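Local coordinates for uncharacterized protein (Alicyclobacillus acidocaldarius subsp. acidocaldarius, PDB 3RQB) that is of unknown function but has a double hot dog fold and probably acts as an acyl-CoA thioesterase, hydrolysing acyl-CoA to coenzyme A and a free acid, at residues D13-L18 with Q28-Y33; R23-Q28 with I80-V85; T66-A71 with V105-A110; P72-P77 with M99-V104. All coordinates share one frame; numbering follows the deposited sequence.

Contact 1: D13-L18 with Q28-Y33; sequences DDATAL and QVKAEY
Water 1 is gripped by three backbone groups and bridges the two segments. It accepts the N-H of Gln28 (Gln28 N to the water oxygen, 3.0 Å) and sits 2.7 Å from Ala15 O at the end of the short helix. Ala17 O, just past that end, lies 2.7 Å from the same water oxygen. No direct hydrogen bond joins 13-18 to 28-33, so the water bridges the backbones where the helix runs out. The rest of the contact hangs on Lys30, whose side chain is bent at its third and fourth torsions (chi3 141°, chi4 -143°). Its CD lies against the methyl of Ala15, with Ala15 CB 3.6 Å from Lys30 CD. This places helix 11-15 beside the loop that leads from strand 25-28 into helix 41-53, the long helix of the N-terminal hot dog unit. Ala15 and Tyr33 both reach Ile43 on that helix. The Ala15 methyl also meets the Tyr33 ring obliquely, CB being 3.9 Å from Tyr33 CD2; the ring itself stacks with Trp149. Farther out, Lys30 crosses Asp14 at about a right angle, and its ammonium lies between two carboxylates: Asp14 OD1 is a long 3.9 Å from Lys30 NZ, and Glu32 OE2, also long, is 3.7 Å from that nitrogen. Thr9 holds the other carboxylate oxygen of Asp14 weakly, while Asp13 points away and forms a salt bridge with Arg178.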
loop_
_atom_site.group_PDB
_atom_site.type_symbol
_atom_site.label_atom_id
_atom_site.label_comp_id
_atom_site.label_asym_id
_atom_site.label_seq_id
_atom_site.Cartn_x
_atom_site.Cartn_y
_atom_site.Cartn_z
ATOM N N ASP B 13 -22.024 -6.552 9.986
ATOM C CA ASP B 13 -22.772 -5.302 9.988
ATOM C C ASP B 13 -22.924 -4.790 11.417
ATOM O O ASP B 13 -23.121 -3.593 11.660
ATOM C CB ASP B 13 -24.137 -5.507 9.332
ATOM C CG ASP B 13 -24.016 -5.947 7.896
ATOM O OD1 ASP B 13 -23.115 -5.432 7.209
ATOM O OD2 ASP B 13 -24.804 -6.808 7.454
ATOM N N ASP B 14 -22.827 -5.714 12.361
ATOM C CA ASP B 14 -22.943 -5.379 13.764
ATOM C C ASP B 14 -21.663 -4.700 14.249
ATOM O O ASP B 14 -21.709 -3.686 14.929
ATOM C CB ASP B 14 -23.239 -6.639 14.574
ATOM C CG ASP B 14 -24.072 -6.358 15.804
ATOM O OD1 ASP B 14 -23.520 -6.449 16.923
ATOM O OD2 ASP B 14 -25.273 -6.040 15.649
ATOM N N ALA B 15 -20.515 -5.252 13.880
ATOM C CA ALA B 15 -19.229 -4.681 14.281
ATOM C C ALA B 15 -18.975 -3.330 13.636
ATOM O O ALA B 15 -18.421 -2.420 14.258
ATOM C CB ALA B 15 -18.106 -5.627 13.928
ATOM N N THR B 16 -19.374 -3.212 12.375
ATOM C CA THR B 16 -19.122 -2.004 11.596
ATOM C C THR B 16 -20.289 -1.030 11.668
ATOM O O THR B 16 -20.299 -0.014 10.969
ATOM C CB THR B 16 -18.825 -2.319 10.130
ATOM O OG1 THR B 16 -20.017 -2.805 9.497
ATOM C CG2 THR B 16 -17.696 -3.354 10.018
ATOM N N ALA B 17 -21.292 -1.359 12.475
ATOM C CA ALA B 17 -22.391 -0.430 12.696
ATOM C C ALA B 17 -21.828 0.868 13.271
ATOM O O ALA B 17 -21.070 0.846 14.249
ATOM C CB ALA B 17 -23.434 -1.035 13.635
ATOM N N LEU B 18 -22.189 1.988 12.649
ATOM C CA LEU B 18 -21.760 3.305 13.103
ATOM C C LEU B 18 -22.960 4.221 13.279
ATOM O O LEU B 18 -24.078 3.910 12.849
ATOM C CB LEU B 18 -20.791 3.951 12.110
ATOM C CG LEU B 18 -19.499 3.200 11.785
ATOM C CD1 LEU B 18 -18.598 3.995 10.842
ATOM C CD2 LEU B 18 -18.761 2.845 13.072
ATOM N N GLN B 28 -18.332 0.784 18.441
ATOM C CA GLN B 28 -17.791 0.017 19.535
ATOM C C GLN B 28 -16.896 -1.009 18.915
ATOM O O GLN B 28 -17.226 -1.550 17.854
ATOM C CB GLN B 28 -18.902 -0.686 20.296
ATOM C CG GLN B 28 -19.416 0.097 21.470
ATOM C CD GLN B 28 -20.616 -0.560 22.121
ATOM O OE1 GLN B 28 -21.616 -0.830 21.459
ATOM N NE2 GLN B 28 -20.523 -0.823 23.425
ATOM N N VAL B 29 -15.751 -1.249 19.546
ATOM C CA VAL B 29 -14.946 -2.394 19.170
ATOM C C VAL B 29 -15.664 -3.608 19.737
ATOM O O VAL B 29 -15.929 -3.684 20.942
ATOM C CB VAL B 29 -13.517 -2.318 19.742
ATOM C CG1 VAL B 29 -12.781 -3.635 19.517
ATOM C CG2 VAL B 29 -12.759 -1.169 19.120
ATOM N N LYS B 30 -15.998 -4.547 18.858
ATOM C CA LYS B 30 -16.682 -5.759 19.271
ATOM C C LYS B 30 -15.656 -6.723 19.856
ATOM O O LYS B 30 -14.565 -6.877 19.319
ATOM C CB LYS B 30 -17.382 -6.404 18.074
ATOM C CG LYS B 30 -18.899 -6.329 18.087
ATOM C CD LYS B 30 -19.457 -7.158 16.929
ATOM C CE LYS B 30 -20.724 -7.915 17.314
ATOM N NZ LYS B 30 -20.783 -9.261 16.672
ATOM N N ALA B 31 -15.994 -7.371 20.961
ATOM C CA ALA B 31 -15.072 -8.316 21.568
ATOM C C ALA B 31 -15.059 -9.632 20.796
ATOM O O ALA B 31 -14.107 -10.414 20.899
ATOM C CB ALA B 31 -15.437 -8.547 23.009
ATOM N N GLU B 32 -16.120 -9.869 20.023
ATOM C CA GLU B 32 -16.247 -11.099 19.239
ATOM C C GLU B 32 -15.298 -11.124 18.025
ATOM O O GLU B 32 -15.012 -12.186 17.468
ATOM C CB GLU B 32 -17.706 -11.337 18.812
ATOM C CG GLU B 32 -18.717 -11.480 19.973
ATOM C CD GLU B 32 -19.230 -10.141 20.509
ATOM O OE1 GLU B 32 -19.967 -10.131 21.526
ATOM O OE2 GLU B 32 -18.905 -9.096 19.910
ATOM N N TYR B 33 -14.820 -9.950 17.621
ATOM C CA TYR B 33 -13.809 -9.842 16.564
ATOM C C TYR B 33 -12.374 -9.761 17.079
ATOM O O TYR B 33 -11.442 -9.494 16.319
ATOM C CB TYR B 33 -14.115 -8.707 15.589
ATOM C CG TYR B 33 -14.995 -9.133 14.430
ATOM C CD1 TYR B 33 -14.439 -9.604 13.243
ATOM C CD2 TYR B 33 -16.386 -9.069 14.524
ATOM C CE1 TYR B 33 -15.241 -9.992 12.178
ATOM C CE2 TYR B 33 -17.200 -9.453 13.467
ATOM C CZ TYR B 33 -16.624 -9.913 12.297
ATOM O OH TYR B 33 -17.432 -10.292 11.242
HETATM O O HOH W 1 -19.017 -0.202 15.745
#

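Contact 2: R23-Q28 with I80-V85; sequences RQFHGQ and IEAVPV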
loop_
_atom_site.group_PDB
_atom_site.type_symbol
_atom_site.label_atom_id
_atom_site.label_comp_id
_atom_site.label_asym_id
_atom_site.label_seq_id
_atom_site.Cartn_x
_atom_site.Cartn_y
_atom_site.Cartn_z
ATOM N N ARG B 23 -20.585 15.359 13.257
ATOM C CA ARG B 23 -19.188 15.756 13.315
ATOM C C ARG B 23 -18.346 14.499 13.237
ATOM O O ARG B 23 -17.530 14.344 12.331
ATOM C CB ARG B 23 -18.876 16.595 14.563
ATOM C CG ARG B 23 -18.992 18.105 14.312
ATOM C CD ARG B 23 -18.558 18.967 15.510
ATOM N NE ARG B 23 -18.479 20.393 15.157
ATOM C CZ ARG B 23 -19.402 21.315 15.442
ATOM N NH1 ARG B 23 -20.505 20.996 16.110
ATOM N NH2 ARG B 23 -19.219 22.572 15.062
ATOM N N GLN B 24 -18.529 13.613 14.206
ATOM C CA GLN B 24 -17.769 12.376 14.242
ATOM C C GLN B 24 -18.651 11.114 14.235
ATOM O O GLN B 24 -19.857 11.168 14.499
ATOM C CB GLN B 24 -16.831 12.415 15.444
ATOM C CG GLN B 24 -16.016 13.701 15.489
ATOM C CD GLN B 24 -15.225 13.853 16.766
ATOM O OE1 GLN B 24 -14.138 14.436 16.769
ATOM N NE2 GLN B 24 -15.765 13.330 17.863
ATOM N N PHE B 25 -18.037 9.986 13.895
ATOM C CA PHE B 25 -18.700 8.686 13.892
ATOM C C PHE B 25 -18.451 7.921 15.176
ATOM O O PHE B 25 -17.353 7.964 15.742
ATOM C CB PHE B 25 -18.209 7.837 12.725
ATOM C CG PHE B 25 -18.790 8.239 11.411
ATOM C CD1 PHE B 25 -18.078 9.054 10.542
ATOM C CD2 PHE B 25 -20.057 7.815 11.045
ATOM C CE1 PHE B 25 -18.609 9.434 9.321
ATOM C CE2 PHE B 25 -20.598 8.191 9.826
ATOM C CZ PHE B 25 -19.869 9.007 8.959
ATOM N N HIS B 26 -19.468 7.197 15.626
ATOM C CA HIS B 26 -19.349 6.442 16.857
ATOM C C HIS B 26 -19.493 4.970 16.594
ATOM O O HIS B 26 -20.334 4.551 15.806
ATOM C CB HIS B 26 -20.391 6.917 17.850
ATOM C CG HIS B 26 -20.353 8.391 18.070
ATOM N ND1 HIS B 26 -19.855 8.960 19.222
ATOM C CD2 HIS B 26 -20.709 9.418 17.264
ATOM C CE1 HIS B 26 -19.928 10.275 19.124
ATOM N NE2 HIS B 26 -20.444 10.578 17.946
ATOM N N GLY B 27 -18.647 4.191 17.248
ATOM C CA GLY B 27 -18.699 2.754 17.130
ATOM C C GLY B 27 -18.183 2.096 18.390
ATOM O O GLY B 27 -17.677 2.751 19.308
ATOM N N GLN B 28 -18.332 0.784 18.441
ATOM C CA GLN B 28 -17.791 0.017 19.535
ATOM C C GLN B 28 -16.896 -1.009 18.915
ATOM O O GLN B 28 -17.226 -1.550 17.854
ATOM C CB GLN B 28 -18.902 -0.686 20.296
ATOM C CG GLN B 28 -19.416 0.097 21.470
ATOM C CD GLN B 28 -20.616 -0.560 22.121
ATOM O OE1 GLN B 28 -21.616 -0.830 21.459
ATOM N NE2 GLN B 28 -20.523 -0.823 23.425
ATOM N N ILE B 80 -14.570 8.117 15.299
ATOM C CA ILE B 80 -13.849 8.304 14.049
ATOM C C ILE B 80 -14.166 9.638 13.432
ATOM O O ILE B 80 -15.322 9.997 13.279
ATOM C CB ILE B 80 -14.204 7.242 13.016
ATOM C CG1 ILE B 80 -14.033 5.846 13.618
ATOM C CG2 ILE B 80 -13.327 7.410 11.768
ATOM C CD1 ILE B 80 -14.417 4.709 12.683
ATOM N N GLU B 81 -13.134 10.364 13.041
ATOM C CA GLU B 81 -13.337 11.633 12.371
ATOM C C GLU B 81 -12.911 11.505 10.919
ATOM O O GLU B 81 -11.719 11.440 10.621
ATOM C CB GLU B 81 -12.481 12.674 13.065
ATOM C CG GLU B 81 -12.662 14.073 12.576
ATOM C CD GLU B 81 -11.865 15.043 13.408
ATOM O OE1 GLU B 81 -12.294 15.337 14.549
ATOM O OE2 GLU B 81 -10.798 15.486 12.927
ATOM N N ALA B 82 -13.879 11.500 10.007
ATOM C CA ALA B 82 -13.571 11.279 8.589
ATOM C C ALA B 82 -13.741 12.537 7.709
ATOM O O ALA B 82 -14.865 12.980 7.475
ATOM C CB ALA B 82 -14.407 10.120 8.045
ATOM N N VAL B 83 -12.630 13.090 7.206
ATOM C CA VAL B 83 -12.665 14.303 6.369
ATOM C C VAL B 83 -12.618 14.020 4.869
ATOM O O VAL B 83 -11.717 13.325 4.388
ATOM C CB VAL B 83 -11.501 15.288 6.684
ATOM C CG1 VAL B 83 -11.623 16.543 5.826
ATOM C CG2 VAL B 83 -11.471 15.649 8.156
ATOM N N PRO B 84 -13.592 14.569 4.131
ATOM C CA PRO B 84 -13.583 14.627 2.670
ATOM C C PRO B 84 -12.649 15.761 2.278
ATOM O O PRO B 84 -13.040 16.898 2.032
ATOM C CB PRO B 84 -15.034 14.948 2.324
ATOM C CG PRO B 84 -15.484 15.768 3.464
ATOM C CD PRO B 84 -14.801 15.187 4.691
ATOM N N VAL B 85 -11.377 15.411 2.278
ATOM C CA VAL B 85 -10.265 16.320 2.070
ATOM C C VAL B 85 -10.178 17.000 0.672
ATOM O O VAL B 85 -9.818 18.176 0.547
ATOM C CB VAL B 85 -8.978 15.538 2.421
ATOM C CG1 VAL B 85 -7.807 15.880 1.494
ATOM C CG2 VAL B 85 -8.668 15.717 3.904
#
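The two segments run antiparallel and are tied by one hydrogen-bonded pair, Phe25 opposite Ile80. Both bonds of the pair are short and nearly straight. Phe25 N reaches Ile80 O at 2.8 Å with an N-H...O angle of 174°, and the donor lies in the plane of the carbonyl. In return Ile80 N meets Phe25 O, also at 2.8 Å, the donor in the carbonyl plane and on a lone pair. Gly27 carries the pairing on to Phe78; on its other edge strand 77-87 bonds strand 91-100, Glu81 with Thr97 and Val83 with Thr95. Phe25 and Ile80 send their side chains to the same face of the sheet, where Phe25 CB and Ile80 CB sit 4.1 Å apart. With CG anti to its own carbonyl carbon (chi1 -76°), Phe25 extends its ring along strand 77-87. The ring approaches the next methyl on that face obliquely, Phe25 CE1 lying 4.4 Å from Ala82 CB. Ile80 O lies near the plane of this ring, at its edge. Under the same face runs helix 41-53: Ala51 is touched by Phe25, Ile80 and Ala82, and Phe20 meets the Phe25 ring from the neighbouring strand 19-20. Gln24 and Glu81, both extended beyond CG, bring their ends together on the other, more open side, the amide and carboxylate planes 34° apart. An antiparallel sheet curled over a long helix, with strand 25-28 as its first strand beside strand 77-87, is typical of the hot dog fold.

Contact 3: T66-A71 with V105-A110; sequences TVNFAA and VTTATA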
loop_
_atom_site.group_PDB
_atom_site.type_symbol
_atom_site.label_atom_id
_atom_site.label_comp_id
_atom_site.label_asym_id
_atom_site.label_seq_id
_atom_site.Cartn_x
_atom_site.Cartn_y
_atom_site.Cartn_z
ATOM N N THR B 66 -5.721 2.676 2.842
ATOM C CA THR B 66 -4.521 2.426 3.623
ATOM C C THR B 66 -4.871 2.703 5.069
ATOM O O THR B 66 -5.300 3.807 5.404
ATOM C CB THR B 66 -3.354 3.343 3.206
ATOM O OG1 THR B 66 -2.875 2.964 1.906
ATOM C CG2 THR B 66 -2.220 3.253 4.222
ATOM N N VAL B 67 -4.722 1.688 5.913
ATOM C CA VAL B 67 -4.997 1.818 7.336
ATOM C C VAL B 67 -3.712 1.618 8.091
ATOM O O VAL B 67 -3.020 0.628 7.886
ATOM C CB VAL B 67 -5.967 0.733 7.849
ATOM C CG1 VAL B 67 -6.155 0.862 9.357
ATOM C CG2 VAL B 67 -7.303 0.795 7.131
ATOM N N ASN B 68 -3.404 2.553 8.976
ATOM C CA ASN B 68 -2.244 2.430 9.845
ATOM C C ASN B 68 -2.697 2.233 11.287
ATOM O O ASN B 68 -3.478 3.038 11.807
ATOM C CB ASN B 68 -1.374 3.674 9.714
ATOM C CG ASN B 68 -1.238 4.124 8.276
ATOM O OD1 ASN B 68 -1.690 5.211 7.901
ATOM N ND2 ASN B 68 -0.644 3.272 7.450
ATOM N N PHE B 69 -2.221 1.165 11.930
ATOM C CA PHE B 69 -2.618 0.901 13.310
ATOM C C PHE B 69 -1.597 1.509 14.274
ATOM O O PHE B 69 -0.485 0.986 14.461
ATOM C CB PHE B 69 -2.746 -0.602 13.560
ATOM C CG PHE B 69 -3.598 -1.322 12.540
ATOM C CD1 PHE B 69 -4.913 -1.658 12.825
ATOM C CD2 PHE B 69 -3.081 -1.669 11.297
ATOM C CE1 PHE B 69 -5.705 -2.324 11.887
ATOM C CE2 PHE B 69 -3.865 -2.340 10.347
ATOM C CZ PHE B 69 -5.177 -2.667 10.643
ATOM N N ALA B 70 -2.032 2.583 14.935
ATOM C CA ALA B 70 -1.155 3.423 15.736
ATOM C C ALA B 70 -0.916 2.766 17.068
ATOM O O ALA B 70 0.122 2.960 17.696
ATOM C CB ALA B 70 -1.773 4.777 15.926
ATOM N N ALA B 71 -1.870 1.939 17.460
ATOM C CA ALA B 71 -1.868 1.324 18.769
ATOM C C ALA B 71 -3.061 0.406 18.764
ATOM O O ALA B 71 -4.060 0.708 18.111
ATOM C CB ALA B 71 -2.026 2.380 19.837
ATOM N N VAL B 105 -5.893 5.997 17.978
ATOM C CA VAL B 105 -5.787 4.554 17.900
ATOM C C VAL B 105 -5.386 4.104 16.494
ATOM O O VAL B 105 -4.413 3.361 16.322
ATOM C CB VAL B 105 -7.082 3.880 18.354
ATOM C CG1 VAL B 105 -7.263 2.549 17.644
ATOM C CG2 VAL B 105 -7.060 3.692 19.855
ATOM N N THR B 106 -6.212 4.471 15.514
ATOM C CA THR B 106 -6.023 4.070 14.124
ATOM C C THR B 106 -6.222 5.238 13.140
ATOM O O THR B 106 -7.059 6.100 13.377
ATOM C CB THR B 106 -6.998 2.922 13.799
ATOM O OG1 THR B 106 -6.720 1.819 14.679
ATOM C CG2 THR B 106 -6.873 2.475 12.354
ATOM N N THR B 107 -5.434 5.276 12.060
ATOM C CA THR B 107 -5.639 6.242 10.971
ATOM C C THR B 107 -5.702 5.569 9.606
ATOM O O THR B 107 -5.162 4.478 9.403
ATOM C CB THR B 107 -4.558 7.358 10.903
ATOM O OG1 THR B 107 -3.363 6.869 10.265
ATOM C CG2 THR B 107 -4.250 7.893 12.294
ATOM N N ALA B 108 -6.365 6.234 8.667
ATOM C CA ALA B 108 -6.563 5.668 7.348
ATOM C C ALA B 108 -6.718 6.770 6.318
ATOM O O ALA B 108 -7.137 7.882 6.640
ATOM C CB ALA B 108 -7.787 4.757 7.341
ATOM N N THR B 109 -6.369 6.460 5.078
ATOM C CA THR B 109 -6.659 7.351 3.969
ATOM C C THR B 109 -7.409 6.537 2.921
ATOM O O THR B 109 -7.178 5.333 2.765
ATOM C CB THR B 109 -5.378 8.002 3.365
ATOM O OG1 THR B 109 -4.523 6.990 2.815
ATOM C CG2 THR B 109 -4.611 8.793 4.426
ATOM N N ALA B 110 -8.323 7.185 2.215
ATOM C CA ALA B 110 -9.108 6.482 1.214
ATOM C C ALA B 110 -9.331 7.322 -0.033
ATOM O O ALA B 110 -9.388 8.562 0.015
ATOM C CB ALA B 110 -10.447 6.025 1.797
#
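Side chains on these two antiparallel strands sort by face. Val67, Phe69, Thr106 and Ala108 look toward helix 41-53, where Ala45, Thr44 and Met48 meet them. Val67 crosses Thr106 obliquely, its CG1, anti to the backbone N, coming 3.5 Å from Thr106 CG2. That same CG1 stands 3.9 Å above one face of the Phe69 ring, shifted toward the rim, while Val67 CG2 touches Ala108 CB at 4.0 Å. Thr66, Asn68, Thr107 and Thr109 point to the other face. Thr107 and Thr109 carry OG1 between backbone N and carbonyl carbon, so each hydroxyl leans toward the facing strand; Thr107 OG1 lies 3.3 Å from Asn68 OD1. That amide oxygen is hydrogen-bonded to Thr109 of the second subunit, and Thr66 bonds Thr212. The backbone zips two hydrogen-bonded pairs, including Asn68 N to Thr107 O at 2.6 Å, then ends at Val105 O, which takes Ala70 N at 2.9 Å and, weakly, Ala71 N. Along its other edge strand 103-113 has a classic beta bulge, Val105 and Thr106 both facing Met98. The sheet thus gives its helix a largely apolar face and the second subunit hydroxyls and one amide, joined by packing and the Asn68-Thr109 hydrogen bond.

Contact 4: P72-P77 with M99-V104; sequences PAKVAP and MQDGEV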
loop_
_atom_site.group_PDB
_atom_site.type_symbol
_atom_site.label_atom_id
_atom_site.label_comp_id
_atom_site.label_asym_id
_atom_site.label_seq_id
_atom_site.Cartn_x
_atom_site.Cartn_y
_atom_site.Cartn_z
ATOM N N PRO B 72 -2.951 -0.741 19.460
ATOM C CA PRO B 72 -4.052 -1.711 19.546
ATOM C C PRO B 72 -5.298 -1.082 20.162
ATOM O O PRO B 72 -5.228 -0.463 21.227
ATOM C CB PRO B 72 -3.491 -2.804 20.468
ATOM C CG PRO B 72 -2.365 -2.152 21.201
ATOM C CD PRO B 72 -1.777 -1.170 20.242
ATOM N N ALA B 73 -6.435 -1.242 19.501
ATOM C CA ALA B 73 -7.649 -0.635 20.006
ATOM C C ALA B 73 -8.191 -1.443 21.188
ATOM O O ALA B 73 -8.189 -2.678 21.156
ATOM C CB ALA B 73 -8.676 -0.518 18.898
ATOM N N LYS B 74 -8.617 -0.738 22.236
ATOM C CA LYS B 74 -9.282 -1.341 23.391
ATOM C C LYS B 74 -10.641 -1.833 22.926
ATOM O O LYS B 74 -11.107 -1.399 21.863
ATOM C CB LYS B 74 -9.451 -0.325 24.523
ATOM C CG LYS B 74 -8.144 0.156 25.164
ATOM C CD LYS B 74 -7.571 1.402 24.481
ATOM C CE LYS B 74 -6.624 2.158 25.417
ATOM N NZ LYS B 74 -6.226 1.343 26.613
ATOM N N VAL B 75 -11.305 -2.718 23.676
ATOM C CA VAL B 75 -12.628 -3.061 23.184
ATOM C C VAL B 75 -13.499 -2.133 23.993
ATOM O O VAL B 75 -13.902 -2.379 25.137
ATOM C CB VAL B 75 -12.977 -4.520 23.532
ATOM C CG1 VAL B 75 -14.275 -4.918 22.865
ATOM C CG2 VAL B 75 -11.838 -5.457 23.114
ATOM N N ALA B 76 -13.804 -1.050 23.305
ATOM C CA ALA B 76 -14.387 0.123 23.895
ATOM C C ALA B 76 -15.160 0.812 22.810
ATOM O O ALA B 76 -14.920 0.566 21.630
ATOM C CB ALA B 76 -13.307 1.044 24.461
ATOM N N PRO B 77 -16.096 1.667 23.194
ATOM C CA PRO B 77 -16.477 2.654 22.189
ATOM C C PRO B 77 -15.230 3.403 21.712
ATOM O O PRO B 77 -14.227 3.525 22.436
ATOM C CB PRO B 77 -17.383 3.609 22.962
ATOM C CG PRO B 77 -17.881 2.817 24.124
ATOM C CD PRO B 77 -16.776 1.872 24.482
HETATM N N MSE B 99 -10.314 7.502 17.494
HETATM C CA MSE B 99 -9.863 7.777 18.855
HETATM C C MSE B 99 -10.673 7.048 19.912
HETATM O O MSE B 99 -11.882 6.901 19.782
HETATM C CB MSE B 99 -9.914 9.279 19.132
HETATM C CG MSE B 99 -8.799 10.052 18.462
HETATM SE SE MSE B 99 -9.294 11.885 18.055
HETATM C CE MSE B 99 -10.761 11.542 16.787
ATOM N N GLN B 100 -9.984 6.591 20.952
ATOM C CA GLN B 100 -10.614 6.093 22.174
ATOM C C GLN B 100 -9.960 6.781 23.357
ATOM O O GLN B 100 -8.729 6.840 23.434
ATOM C CB GLN B 100 -10.389 4.598 22.325
ATOM C CG GLN B 100 -11.417 3.750 21.663
ATOM C CD GLN B 100 -10.990 2.310 21.631
ATOM O OE1 GLN B 100 -9.793 2.012 21.610
ATOM N NE2 GLN B 100 -11.963 1.401 21.640
ATOM N N ASP B 101 -10.766 7.291 24.284
ATOM C CA ASP B 101 -10.214 7.950 25.463
ATOM C C ASP B 101 -9.262 9.081 25.065
ATOM O O ASP B 101 -8.198 9.242 25.666
ATOM C CB ASP B 101 -9.455 6.948 26.345
ATOM C CG ASP B 101 -10.267 5.705 26.657
ATOM O OD1 ASP B 101 -11.190 5.798 27.496
ATOM O OD2 ASP B 101 -9.969 4.632 26.075
ATOM N N GLY B 102 -9.631 9.846 24.041
ATOM C CA GLY B 102 -8.862 11.013 23.635
ATOM C C GLY B 102 -7.555 10.761 22.892
ATOM O O GLY B 102 -6.910 11.696 22.430
ATOM N N GLU B 103 -7.156 9.506 22.753
ATOM C CA GLU B 103 -5.896 9.215 22.082
ATOM C C GLU B 103 -6.123 8.584 20.707
ATOM O O GLU B 103 -7.128 7.897 20.484
ATOM C CB GLU B 103 -5.002 8.333 22.961
ATOM C CG GLU B 103 -4.268 9.099 24.061
ATOM C CD GLU B 103 -3.457 8.193 24.980
ATOM O OE1 GLU B 103 -4.073 7.418 25.748
ATOM O OE2 GLU B 103 -2.205 8.261 24.935
ATOM N N VAL B 104 -5.207 8.842 19.776
ATOM C CA VAL B 104 -5.336 8.264 18.449
ATOM C C VAL B 104 -4.939 6.801 18.411
ATOM O O VAL B 104 -3.805 6.428 18.705
ATOM C CB VAL B 104 -4.497 8.978 17.401
ATOM C CG1 VAL B 104 -4.733 8.314 16.058
ATOM C CG2 VAL B 104 -4.857 10.442 17.339
#
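A tight beta hairpin links strand 91-100 to strand 103-113 through a type I' turn from Gln100 to Glu103, and the first residue of that turn clasps the loop leading into strand 77-87. Backbone bonds in both directions close the turn, Gln100 N to Glu103 O and Glu103 N to Gln100 O. Gln100 sets CG anti to its carbonyl carbon (chi1 -88°) and stays extended beyond it, so the amide is delivered into the curve of residues 74-77. NE2 does most of the work. Its straightest bond goes to Lys74 O, with Gln100 NE2 2.9 Å from that oxygen at an angle of 170°; the acceptor lies in the plane of the amide, yet the nitrogen stands well above the plane of the Lys74 carbonyl. Pro77 O is approached in the same manner, 3.2 Å from Gln100 NE2, and a weak bond runs from this nitrogen to Ala76 O at 3.1 Å. On the other corner of the amide, Gln100 OE1 weakly accepts Lys74 N at 3.1 Å. Ala73 CB flanks that oxygen, 3.9 Å from Gln100 OE1, and Val29, Phe78 and Val105 pack round the same side chain. Farther out, the bent Lys74 chain brings CE 4.2 Å from Asp101 OD2, the charged atoms themselves not touching. Two N-H groups facing three carbonyls must share at least one proton; the buried amide, held firmly at NE2 and weakly at OE1, probably helps to fix the loop's curve with neutral hydrogen bonds, leaving the charges at the surface.

Contact 3 is the most buried: parts of two neighbouring strands joined by backbone bonds, with the second subunit against one face. Contact 2, also buried, joins strand 25-28 near the sheet's edge by a single bridged pair within its segments. Contacts 1 and 4 are partly exposed: contact 1 sets a short helix on a loop through a water and long salt bridges, contact 4 holds a loop to a hairpin by a single amide. Loop 28-33 connects them, Val29 N lying 2.9 Å from Ala76 O. Contact 2 shares Gln28 with contact 1, whose Leu18 packs on Phe25. Along the chain contact 4 nests inside contact 3; both use strand 103-113, Val105 packing on Ala73 and Gln100.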